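Local coordinates for protein Ribose/Galactose Isomerase (Vibrio parahaemolyticus, PDB 3ONO) that probably interconverts aldose and ketose forms of sugar phosphates as an isomerase of the LacAB/RpiB family, at residues A7-N12 and I56-L61. Residues are numbered along the deposited sequence; the frame is centred on the assembly and turned at random.
Sequences ALMMEN and IMASIL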
loop_
_atom_site.group_PDB
_atom_site.type_symbol
_atom_site.label_atom_id
_atom_site.label_comp_id
_atom_site.label_asym_id
_atom_site.label_seq_id
_atom_site.Cartn_x
_atom_site.Cartn_y
_atom_site.Cartn_z
ATOM N N ALA A 7 5.045 -19.830 -16.617
ATOM C CA ALA A 7 5.572 -20.716 -15.580
ATOM C C ALA A 7 5.465 -20.067 -14.209
ATOM O O ALA A 7 5.955 -18.958 -14.020
ATOM C CB ALA A 7 7.045 -21.065 -15.860
ATOM N N LEU A 8 4.839 -20.759 -13.261
ATOM C CA LEU A 8 4.825 -20.312 -11.871
ATOM C C LEU A 8 5.973 -21.024 -11.167
ATOM O O LEU A 8 6.140 -22.235 -11.333
ATOM C CB LEU A 8 3.507 -20.690 -11.200
ATOM C CG LEU A 8 3.435 -20.493 -9.690
ATOM C CD1 LEU A 8 3.594 -19.019 -9.366
ATOM C CD2 LEU A 8 2.082 -21.026 -9.184
HETATM N N MSE A 9 6.778 -20.294 -10.402
HETATM C CA MSE A 9 7.886 -20.946 -9.699
HETATM C C MSE A 9 8.093 -20.329 -8.326
HETATM O O MSE A 9 8.351 -19.130 -8.205
HETATM C CB MSE A 9 9.174 -20.903 -10.534
HETATM C CG MSE A 9 9.604 -19.521 -10.921
HETATM SE SE MSE A 9 11.212 -19.600 -12.028
HETATM C CE MSE A 9 10.449 -20.375 -13.614
HETATM N N MSE A 10 7.951 -21.153 -7.292
HETATM C CA MSE A 10 8.054 -20.691 -5.910
HETATM C C MSE A 10 9.121 -21.483 -5.143
HETATM O O MSE A 10 9.451 -22.616 -5.517
HETATM C CB MSE A 10 6.685 -20.700 -5.230
HETATM C CG MSE A 10 5.808 -19.604 -5.779
HETATM SE SE MSE A 10 3.938 -19.799 -5.290
HETATM C CE MSE A 10 4.159 -19.541 -3.369
ATOM N N GLU A 11 9.688 -20.855 -4.115
ATOM C CA GLU A 11 10.792 -21.436 -3.352
ATOM C C GLU A 11 10.363 -21.846 -1.932
ATOM O O GLU A 11 9.186 -21.766 -1.584
ATOM C CB GLU A 11 12.000 -20.488 -3.301
ATOM C CG GLU A 11 11.648 -19.056 -2.879
ATOM C CD GLU A 11 11.154 -18.954 -1.447
ATOM O OE1 GLU A 11 9.951 -18.722 -1.277
ATOM O OE2 GLU A 11 11.959 -19.096 -0.505
ATOM N N ASN A 12 11.329 -22.322 -1.138
ATOM C CA ASN A 12 10.991 -23.049 0.086
ATOM C C ASN A 12 10.260 -22.215 1.133
ATOM O O ASN A 12 9.348 -22.711 1.815
ATOM C CB ASN A 12 12.232 -23.732 0.679
ATOM C CG ASN A 12 13.194 -22.748 1.307
ATOM O OD1 ASN A 12 13.044 -22.385 2.485
ATOM N ND2 ASN A 12 14.184 -22.291 0.528
ATOM N N ILE A 56 17.719 -18.984 -11.962
ATOM C CA ILE A 56 18.340 -19.862 -12.965
ATOM C C ILE A 56 17.259 -20.553 -13.798
ATOM O O ILE A 56 17.356 -20.640 -15.033
ATOM C CB ILE A 56 19.237 -20.919 -12.282
ATOM C CG1 ILE A 56 20.416 -20.230 -11.607
ATOM C CG2 ILE A 56 19.741 -21.958 -13.300
ATOM C CD1 ILE A 56 21.083 -21.084 -10.530
HETATM N N MSE A 57 16.226 -21.040 -13.117
HETATM C CA MSE A 57 15.067 -21.622 -13.799
HETATM C C MSE A 57 14.392 -20.630 -14.733
HETATM O O MSE A 57 14.017 -20.980 -15.854
HETATM C CB MSE A 57 14.061 -22.173 -12.773
HETATM C CG MSE A 57 14.709 -23.209 -11.886
HETATM SE SE MSE A 57 13.758 -23.511 -10.227
HETATM C CE MSE A 57 12.479 -24.729 -10.992
ATOM N N ALA A 58 14.243 -19.384 -14.299
ATOM C CA ALA A 58 13.594 -18.411 -15.177
ATOM C C ALA A 58 14.450 -18.205 -16.420
ATOM O O ALA A 58 13.931 -18.125 -17.545
ATOM C CB ALA A 58 13.385 -17.092 -14.450
ATOM N N SER A 59 15.765 -18.120 -16.227
ATOM C CA SER A 59 16.648 -17.942 -17.391
ATOM C C SER A 59 16.518 -19.118 -18.351
ATOM O O SER A 59 16.352 -18.929 -19.560
ATOM C CB SER A 59 18.125 -17.778 -17.000
ATOM O OG SER A 59 18.920 -17.668 -18.187
ATOM N N ILE A 60 16.575 -20.333 -17.824
ATOM C CA ILE A 60 16.577 -21.493 -18.723
ATOM C C ILE A 60 15.259 -21.559 -19.488
ATOM O O ILE A 60 15.247 -21.755 -20.711
ATOM C CB ILE A 60 16.861 -22.790 -17.970
ATOM C CG1 ILE A 60 18.321 -22.771 -17.491
ATOM C CG2 ILE A 60 16.609 -24.013 -18.880
ATOM C CD1 ILE A 60 18.666 -23.850 -16.474
ATOM N N LEU A 61 14.149 -21.350 -18.784
ATOM C CA LEU A 61 12.855 -21.451 -19.443
ATOM C C LEU A 61 12.593 -20.296 -20.401
ATOM O O LEU A 61 11.999 -20.499 -21.451
ATOM C CB LEU A 61 11.731 -21.606 -18.421
ATOM C CG LEU A 61 11.711 -22.864 -17.550
ATOM C CD1 LEU A 61 10.599 -22.810 -16.502
ATOM C CD2 LEU A 61 11.560 -24.130 -18.404
#
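Met9, a selenomethionine, lies over one face of the Met57–Ala58 peptide, the flat group it touches across the contact. Its SE stands 3.8 Å from Ala58 N along a line some 17° from the peptide normal, so the selenium is above the amide plane. Its terminal CE covers the same face, 4.0 Å from Ala58 N, and Met57 CB (3.9 Å from Met9 SE) and Ala58 CB (4.1 Å from Met9 SE), beyond the two ends of the peptide, meet the selenium from the helix side. On the carbonyl edge of this peptide, Met57 O accepts the helical hydrogen bond from Leu61 N (3.0 Å).

The fold is an alpha-beta-alpha sandwich around a parallel sheet. Helix 51-63 belongs to a beta-alpha-beta crossover from strand 35-38 to strand 69-74; because strand 5-8 lies between those two in the sheet, the crossing helix packs over it. Backbone hydrogen bonds from Ala7 to Phe69 and Val71, and from Leu8 to Phe37 and Val39, confirm that central position. Leu8 and Met10 instead meet helix 18-31, while Phe192 of helix 190-199 touches Met57 and Leu61.

Met9 contributes the largest share of the 184 Å² buried in this apolar contact. A bend at chi3 (69°) turns its CE to Leu61. The Met9 chain runs counter to both Met57 and Leu61, so it passes alongside them. All five touching residues are buried, and packing alone joins the segments. One methyl bridges two residues of 7-12: Leu61 CD1 reaches Met9 CE at 3.8 Å and Ala7 CB at 4.0 Å.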